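Local coordinates for protein probable DNA endonuclease SmrA (Escherichia coli, PDB 3QD7) that binds DNA and has DNA endonuclease activity, as a stand-alone small MutS-related protein built around an Smr domain, at residues A71-K85 and H120-K132. Sequence-based numbering, arbitrary orientation.
Sequences ALADGLRNVLIIHGK and HGGSGACYVALRK
Gly124 O accepts two backbone donors, His83 N at 2.9 Å and Gly84 N at 2.8 Å. The Gly84 N bond is nearly straight (168° at the hydrogen), the His83 N bond more bent. The same carbonyl oxygen lies over one face of the His83 imidazole, toward its rim, while His83 NE2 donates to Ser123 O at 3.3 Å near the ring edge. Chi1 of 49° sets CG between the backbone N and the carbonyl carbon, folding the ring back across Gly124. Replacing His83 with alanine would probably deprive Ser123 O of this donor and uncover Gly124. Beyond this turn, strands 78-82 and 125-130 run antiparallel (159°) as neighbours inside the mixed sheet of the Smr domain's alpha/beta fold; Val79–Val128 and Ile81–Cys126 are the hydrogen-bonded pairs. Leu80 CD1 meets Ala125 CB at 3.7 Å and also touches the Tyr127 ring, whose OH shares a hydrogen bond with His120 ND1. At the far end, Leu130 CD2 reaches Val79 CG1 (3.8 Å) and Ala71 CB, and Leu72 crosses Leu130 at about a right angle, joining helix 57-73 to the sheet. There Lys132 NZ donates to a lone pair of Gly75 O (3.1 Å); Gly75 itself ends that helix in a Schellman motif. Farther out, helix 92-105 packs on Ile81, His83 and Val128.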
ATOM      1  N   ALA A  71       3.522  -7.133   9.286  1.00 22.00           N
ATOM      2  CA  ALA A  71       4.156  -7.815   8.130  1.00 19.25           C
ATOM      3  C   ALA A  71       5.687  -7.807   8.283  1.00 18.67           C
ATOM      4  O   ALA A  71       6.346  -8.804   8.062  1.00 20.12           O
ATOM      5  CB  ALA A  71       3.737  -7.140   6.838  1.00 14.83           C
ATOM      6  N   LEU A  72       6.240  -6.681   8.713  1.00 20.34           N
ATOM      7  CA  LEU A  72       7.687  -6.564   8.901  1.00 23.26           C
ATOM      8  C   LEU A  72       8.127  -7.487  10.037  1.00 26.03           C
ATOM      9  O   LEU A  72       9.070  -8.282   9.892  1.00 28.09           O
ATOM     10  CB  LEU A  72       8.073  -5.112   9.184  1.00 20.06           C
ATOM     11  CG  LEU A  72       7.879  -4.185   7.985  1.00 20.22           C
ATOM     12  CD1 LEU A  72       7.917  -2.677   8.360  1.00 18.28           C
ATOM     13  CD2 LEU A  72       8.884  -4.510   6.817  1.00 24.92           C
ATOM     14  N   ALA A  73       7.398  -7.443  11.147  1.00 34.03           N
ATOM     15  CA  ALA A  73       7.729  -8.314  12.258  1.00 32.36           C
ATOM     16  C   ALA A  73       7.706  -9.787  11.845  1.00 34.28           C
ATOM     17  O   ALA A  73       8.491 -10.571  12.375  1.00 36.96           O
ATOM     18  CB  ALA A  73       6.821  -8.052  13.464  1.00 31.90           C
ATOM     19  N   ASP A  74       6.843 -10.163  10.890  1.00 25.77           N
ATOM     20  CA  ASP A  74       6.739 -11.593  10.479  1.00 24.15           C
ATOM     21  C   ASP A  74       7.666 -11.982   9.328  1.00 26.23           C
ATOM     22  O   ASP A  74       7.595 -13.108   8.833  1.00 28.22           O
ATOM     23  CB  ASP A  74       5.283 -12.002  10.151  1.00 27.82           C
ATOM     24  CG  ASP A  74       4.358 -11.916  11.370  1.00 26.75           C
ATOM     25  OD1 ASP A  74       4.856 -12.140  12.503  1.00 35.27           O
ATOM     26  OD2 ASP A  74       3.149 -11.614  11.207  1.00 28.99           O
ATOM     27  N   GLY A  75       8.520 -11.055   8.904  1.00 26.85           N
ATOM     28  CA  GLY A  75       9.422 -11.279   7.764  1.00 30.16           C
ATOM     29  C   GLY A  75       8.766 -11.375   6.386  1.00 23.70           C
ATOM     30  O   GLY A  75       9.288 -12.047   5.499  1.00 25.87           O
ATOM     31  N   LEU A  76       7.633 -10.696   6.193  1.00 24.40           N
ATOM     32  CA  LEU A  76       6.980 -10.676   4.862  1.00 25.58           C
ATOM     33  C   LEU A  76       7.739  -9.761   3.914  1.00 25.85           C
ATOM     34  O   LEU A  76       8.084  -8.645   4.275  1.00 20.66           O
ATOM     35  CB  LEU A  76       5.516 -10.227   4.961  1.00 23.84           C
ATOM     36  CG  LEU A  76       4.441 -11.263   5.328  1.00 32.14           C
ATOM     37  CD1 LEU A  76       4.730 -11.956   6.623  1.00 33.27           C
ATOM     38  CD2 LEU A  76       3.073 -10.630   5.400  1.00 19.96           C
ATOM     39  N   ARG A  77       7.985 -10.238   2.705  1.00 18.34           N
ATOM     40  CA  ARG A  77       8.776  -9.513   1.725  1.00 26.81           C
ATOM     41  C   ARG A  77       7.893  -8.770   0.732  1.00 25.21           C
ATOM     42  O   ARG A  77       8.343  -7.863   0.052  1.00 20.93           O
ATOM     43  CB  ARG A  77       9.733 -10.462   1.019  1.00 27.06           C
ATOM     44  CG  ARG A  77      10.778 -11.032   1.973  1.00 31.19           C
ATOM     45  CD  ARG A  77      11.606 -12.091   1.300  1.00 28.42           C
ATOM     46  NE  ARG A  77      12.538 -11.497   0.353  1.00 25.21           N
ATOM     47  CZ  ARG A  77      13.078 -12.156  -0.665  1.00 33.41           C
ATOM     48  NH1 ARG A  77      13.942 -11.544  -1.459  1.00 28.33           N
ATOM     49  NH2 ARG A  77      12.753 -13.430  -0.889  1.00 30.73           N
ATOM     50  N   ASN A  78       6.633  -9.165   0.667  1.00 26.20           N
ATOM     51  CA  ASN A  78       5.650  -8.451  -0.134  1.00 24.30           C
ATOM     52  C   ASN A  78       4.255  -8.615   0.404  1.00 25.43           C
ATOM     53  O   ASN A  78       3.910  -9.643   0.964  1.00 25.74           O
ATOM     54  CB  ASN A  78       5.723  -8.824  -1.610  1.00 29.60           C
ATOM     55  CG  ASN A  78       6.006 -10.283  -1.821  1.00 35.82           C
ATOM     56  OD1 ASN A  78       7.152 -10.673  -2.073  1.00 34.59           O
ATOM     57  ND2 ASN A  78       4.965 -11.109  -1.710  1.00 37.52           N
ATOM     58  N   VAL A  79       3.470  -7.556   0.259  1.00 17.32           N
ATOM     59  CA  VAL A  79       2.107  -7.557   0.742  1.00 17.13           C
ATOM     60  C   VAL A  79       1.219  -6.921  -0.293  1.00 21.16           C
ATOM     61  O   VAL A  79       1.700  -6.211  -1.193  1.00 20.84           O
ATOM     62  CB  VAL A  79       1.961  -6.872   2.118  1.00 15.44           C
ATOM     63  CG1 VAL A  79       2.749  -7.642   3.141  1.00 16.17           C
ATOM     64  CG2 VAL A  79       2.440  -5.387   2.077  1.00 12.89           C
ATOM     65  N   LEU A  80      -0.066  -7.232  -0.179  1.00 18.86           N
ATOM     66  CA  LEU A  80      -1.102  -6.705  -1.039  1.00 17.81           C
ATOM     67  C   LEU A  80      -2.004  -5.768  -0.257  1.00 19.36           C
ATOM     68  O   LEU A  80      -2.535  -6.133   0.796  1.00 23.26           O
ATOM     69  CB  LEU A  80      -1.957  -7.870  -1.590  1.00 19.74           C
ATOM     70  CG  LEU A  80      -3.133  -7.506  -2.505  1.00 24.18           C
ATOM     71  CD1 LEU A  80      -2.597  -6.891  -3.798  1.00 19.28           C
ATOM     72  CD2 LEU A  80      -3.898  -8.771  -2.812  1.00 23.08           C
ATOM     73  N   ILE A  81      -2.220  -4.561  -0.769  1.00 20.71           N
ATOM     74  CA  ILE A  81      -3.211  -3.699  -0.144  1.00 17.50           C
ATOM     75  C   ILE A  81      -4.391  -3.445  -1.074  1.00 21.71           C
ATOM     76  O   ILE A  81      -4.213  -2.984  -2.194  1.00 20.16           O
ATOM     77  CB  ILE A  81      -2.604  -2.360   0.348  1.00 22.36           C
ATOM     78  CG1 ILE A  81      -1.381  -2.593   1.262  1.00 20.07           C
ATOM     79  CG2 ILE A  81      -3.685  -1.520   1.060  1.00 19.04           C
ATOM     80  CD1 ILE A  81      -0.693  -1.291   1.616  1.00 28.04           C
ATOM     81  N   ILE A  82      -5.595  -3.704  -0.564  1.00 18.68           N
ATOM     82  CA  ILE A  82      -6.830  -3.589  -1.321  1.00 18.65           C
ATOM     83  C   ILE A  82      -7.583  -2.332  -0.925  1.00 20.84           C
ATOM     84  O   ILE A  82      -8.175  -2.250   0.167  1.00 20.29           O
ATOM     85  CB  ILE A  82      -7.757  -4.823  -1.085  1.00 19.79           C
ATOM     86  CG1 ILE A  82      -6.933  -6.127  -1.171  1.00 21.10           C
ATOM     87  CG2 ILE A  82      -8.947  -4.814  -2.082  1.00 17.63           C
ATOM     88  CD1 ILE A  82      -7.547  -7.352  -0.480  1.00 22.49           C
ATOM     89  N   HIS A  83      -7.558  -1.342  -1.807  1.00 20.64           N
ATOM     90  CA  HIS A  83      -8.258  -0.071  -1.548  1.00 23.44           C
ATOM     91  C   HIS A  83      -9.591   0.060  -2.293  1.00 23.14           C
ATOM     92  O   HIS A  83     -10.472   0.788  -1.846  1.00 23.08           O
ATOM     93  CB  HIS A  83      -7.354   1.104  -1.888  1.00 18.18           C
ATOM     94  CG  HIS A  83      -6.726   0.990  -3.235  1.00 21.41           C
ATOM     95  ND1 HIS A  83      -5.386   0.730  -3.406  1.00 24.12           N
ATOM     96  CD2 HIS A  83      -7.260   1.076  -4.474  1.00 16.25           C
ATOM     97  CE1 HIS A  83      -5.119   0.669  -4.695  1.00 19.97           C
ATOM     98  NE2 HIS A  83      -6.244   0.861  -5.363  1.00 21.32           N
ATOM     99  N   GLY A  84      -9.732  -0.641  -3.421  1.00 21.58           N
ATOM    100  CA  GLY A  84     -10.956  -0.571  -4.210  1.00 23.86           C
ATOM    101  C   GLY A  84     -10.816   0.322  -5.432  1.00 24.70           C
ATOM    102  O   GLY A  84      -9.846   1.061  -5.558  1.00 22.83           O
ATOM    103  N   LYS A  85     -11.795   0.239  -6.336  1.00 32.72           N
ATOM    104  CA  LYS A  85     -11.815   1.053  -7.555  1.00 35.33           C
ATOM    105  C   LYS A  85     -12.875   2.138  -7.406  1.00 38.53           C
ATOM    106  O   LYS A  85     -13.973   1.887  -6.929  1.00 37.91           O
ATOM    107  CB  LYS A  85     -12.100   0.192  -8.803  1.00 37.61           C
ATOM    108  CG  LYS A  85     -11.274  -1.092  -8.932  1.00 50.42           C
ATOM    109  CD  LYS A  85     -11.658  -1.895 -10.178  1.00 49.15           C
ATOM    110  CE  LYS A  85     -10.853  -3.204 -10.306  1.00 37.38           C
ATOM    111  NZ  LYS A  85     -11.050  -3.827 -11.687  1.00 21.75           N
ATOM    112  N   HIS A 120      -5.286 -10.248  -8.656  1.00 19.40           N
ATOM    113  CA  HIS A 120      -5.106  -9.803  -7.276  1.00 17.86           C
ATOM    114  C   HIS A 120      -5.866  -8.503  -7.026  1.00 19.98           C
ATOM    115  O   HIS A 120      -5.540  -7.757  -6.117  1.00 23.72           O
ATOM    116  CB  HIS A 120      -3.625  -9.679  -6.893  1.00 21.18           C
ATOM    117  CG  HIS A 120      -2.982 -10.980  -6.524  1.00 22.29           C
ATOM    118  ND1 HIS A 120      -1.845 -11.453  -7.150  1.00 24.97           N
ATOM    119  CD2 HIS A 120      -3.325 -11.917  -5.601  1.00 22.88           C
ATOM    120  CE1 HIS A 120      -1.526 -12.632  -6.638  1.00 26.77           C
ATOM    121  NE2 HIS A 120      -2.399 -12.930  -5.690  1.00 20.05           N
ATOM    122  N   GLY A 121      -6.916  -8.274  -7.813  1.00 22.71           N
ATOM    123  CA  GLY A 121      -7.786  -7.119  -7.633  1.00 23.88           C
ATOM    124  C   GLY A 121      -7.531  -5.976  -8.611  1.00 24.19           C
ATOM    125  O   GLY A 121      -8.264  -4.993  -8.619  1.00 24.28           O
ATOM    126  N   GLY A 122      -6.489  -6.110  -9.433  1.00 20.42           N
ATOM    127  CA  GLY A 122      -6.185  -5.117 -10.481  1.00 24.54           C
ATOM    128  C   GLY A 122      -6.024  -3.707  -9.965  1.00 25.05           C
ATOM    129  O   GLY A 122      -5.390  -3.465  -8.928  1.00 24.59           O
ATOM    130  N   SER A 123      -6.640  -2.778 -10.675  1.00 26.26           N
ATOM    131  CA  SER A 123      -6.584  -1.358 -10.319  1.00 30.08           C
ATOM    132  C   SER A 123      -7.206  -1.032  -8.935  1.00 26.27           C
ATOM    133  O   SER A 123      -7.089   0.092  -8.441  1.00 25.72           O
ATOM    134  CB  SER A 123      -7.196  -0.497 -11.443  1.00 28.16           C
ATOM    135  OG  SER A 123      -8.600  -0.407 -11.296  1.00 37.73           O
ATOM    136  N   GLY A 124      -7.838  -2.020  -8.295  1.00 22.13           N
ATOM    137  CA  GLY A 124      -8.323  -1.819  -6.918  1.00 17.59           C
ATOM    138  C   GLY A 124      -7.339  -2.197  -5.821  1.00 17.71           C
ATOM    139  O   GLY A 124      -7.691  -2.158  -4.637  1.00 19.79           O
ATOM    140  N   ALA A 125      -6.115  -2.585  -6.178  1.00 16.46           N
ATOM    141  CA  ALA A 125      -5.151  -3.059  -5.161  1.00 18.71           C
ATOM    142  C   ALA A 125      -3.755  -2.751  -5.555  1.00 17.14           C
ATOM    143  O   ALA A 125      -3.479  -2.535  -6.747  1.00 20.70           O
ATOM    144  CB  ALA A 125      -5.309  -4.584  -4.957  1.00 13.34           C
ATOM    145  N   CYS A 126      -2.830  -2.752  -4.606  1.00 20.96           N
ATOM    146  CA  CYS A 126      -1.432  -2.651  -4.997  1.00 17.90           C
ATOM    147  C   CYS A 126      -0.517  -3.623  -4.253  1.00 23.13           C
ATOM    148  O   CYS A 126      -0.757  -3.975  -3.084  1.00 20.93           O
ATOM    149  CB  CYS A 126      -0.921  -1.205  -4.917  1.00 28.23           C
ATOM    150  SG  CYS A 126      -0.776  -0.600  -3.256  1.00 37.56           S
ATOM    151  N   TYR A 127       0.501  -4.072  -4.978  1.00 16.72           N
ATOM    152  CA  TYR A 127       1.590  -4.902  -4.486  1.00 18.41           C
ATOM    153  C   TYR A 127       2.551  -3.980  -3.814  1.00 18.27           C
ATOM    154  O   TYR A 127       2.807  -2.891  -4.331  1.00 19.69           O
ATOM    155  CB  TYR A 127       2.368  -5.505  -5.664  1.00 18.47           C
ATOM    156  CG  TYR A 127       1.607  -6.512  -6.462  1.00 18.63           C
ATOM    157  CD1 TYR A 127       0.663  -7.323  -5.848  1.00 19.51           C
ATOM    158  CD2 TYR A 127       1.845  -6.685  -7.831  1.00 18.61           C
ATOM    159  CE1 TYR A 127      -0.033  -8.265  -6.545  1.00 22.23           C
ATOM    160  CE2 TYR A 127       1.143  -7.637  -8.547  1.00 24.04           C
ATOM    161  CZ  TYR A 127       0.206  -8.423  -7.883  1.00 23.57           C
ATOM    162  OH  TYR A 127      -0.512  -9.377  -8.533  1.00 28.06           O
ATOM    163  N   VAL A 128       3.144  -4.427  -2.719  1.00 22.61           N
ATOM    164  CA  VAL A 128       4.125  -3.634  -2.019  1.00 20.09           C
ATOM    165  C   VAL A 128       5.359  -4.513  -1.750  1.00 26.73           C
ATOM    166  O   VAL A 128       5.231  -5.639  -1.244  1.00 23.03           O
ATOM    167  CB  VAL A 128       3.541  -3.072  -0.669  1.00 22.55           C
ATOM    168  CG1 VAL A 128       4.537  -2.143   0.041  1.00 18.86           C
ATOM    169  CG2 VAL A 128       2.190  -2.399  -0.875  1.00 22.13           C
ATOM    170  N   ALA A 129       6.547  -4.001  -2.089  1.00 21.22           N
ATOM    171  CA  ALA A 129       7.793  -4.701  -1.767  1.00 23.05           C
ATOM    172  C   ALA A 129       8.328  -4.208  -0.424  1.00 22.10           C
ATOM    173  O   ALA A 129       8.458  -3.005  -0.204  1.00 22.56           O
ATOM    174  CB  ALA A 129       8.839  -4.528  -2.873  1.00 20.39           C
ATOM    175  N   LEU A 130       8.637  -5.156   0.450  1.00 16.14           N
ATOM    176  CA  LEU A 130       9.105  -4.857   1.795  1.00 19.63           C
ATOM    177  C   LEU A 130      10.541  -5.369   1.963  1.00 20.14           C
ATOM    178  O   LEU A 130      10.852  -6.490   1.556  1.00 23.06           O
ATOM    179  CB  LEU A 130       8.180  -5.529   2.824  1.00 16.97           C
ATOM    180  CG  LEU A 130       6.994  -4.815   3.494  1.00 20.76           C
ATOM    181  CD1 LEU A 130       6.373  -3.688   2.748  1.00 18.77           C
ATOM    182  CD2 LEU A 130       5.933  -5.784   3.860  1.00 18.35           C
ATOM    183  N   ARG A 131      11.407  -4.546   2.544  1.00 23.26           N
ATOM    184  CA  ARG A 131      12.800  -4.935   2.879  1.00 29.29           C
ATOM    185  C   ARG A 131      12.773  -6.019   3.969  1.00 32.72           C
ATOM    186  O   ARG A 131      12.030  -5.907   4.943  1.00 28.11           O
ATOM    187  CB  ARG A 131      13.562  -3.705   3.364  1.00 24.70           C
ATOM    188  CG  ARG A 131      15.039  -3.870   3.612  1.00 35.58           C
ATOM    189  CD  ARG A 131      15.450  -2.878   4.715  1.00 39.42           C
ATOM    190  NE  ARG A 131      15.885  -1.610   4.152  1.00 34.80           N
ATOM    191  CZ  ARG A 131      15.783  -0.417   4.732  1.00 35.29           C
ATOM    192  NH1 ARG A 131      15.216  -0.255   5.925  1.00 29.67           N
ATOM    193  NH2 ARG A 131      16.241   0.641   4.080  1.00 38.44           N
ATOM    194  N   LYS A 132      13.544  -7.087   3.780  1.00 28.05           N
ATOM    195  CA  LYS A 132      13.562  -8.191   4.735  1.00 30.67           C
ATOM    196  C   LYS A 132      14.469  -7.878   5.946  1.00 37.99           C
ATOM    197  O   LYS A 132      15.704  -7.870   5.838  1.00 42.18           O
ATOM    198  CB  LYS A 132      14.006  -9.474   4.028  1.00 38.99           C
ATOM    199  CG  LYS A 132      14.122 -10.686   4.936  1.00 38.10           C
ATOM    200  CD  LYS A 132      12.788 -11.366   5.120  1.00 31.37           C
ATOM    201  CE  LYS A 132      12.971 -12.660   5.870  1.00 39.83           C
ATOM    202  NZ  LYS A 132      11.958 -13.665   5.410  1.00 40.51           N
TER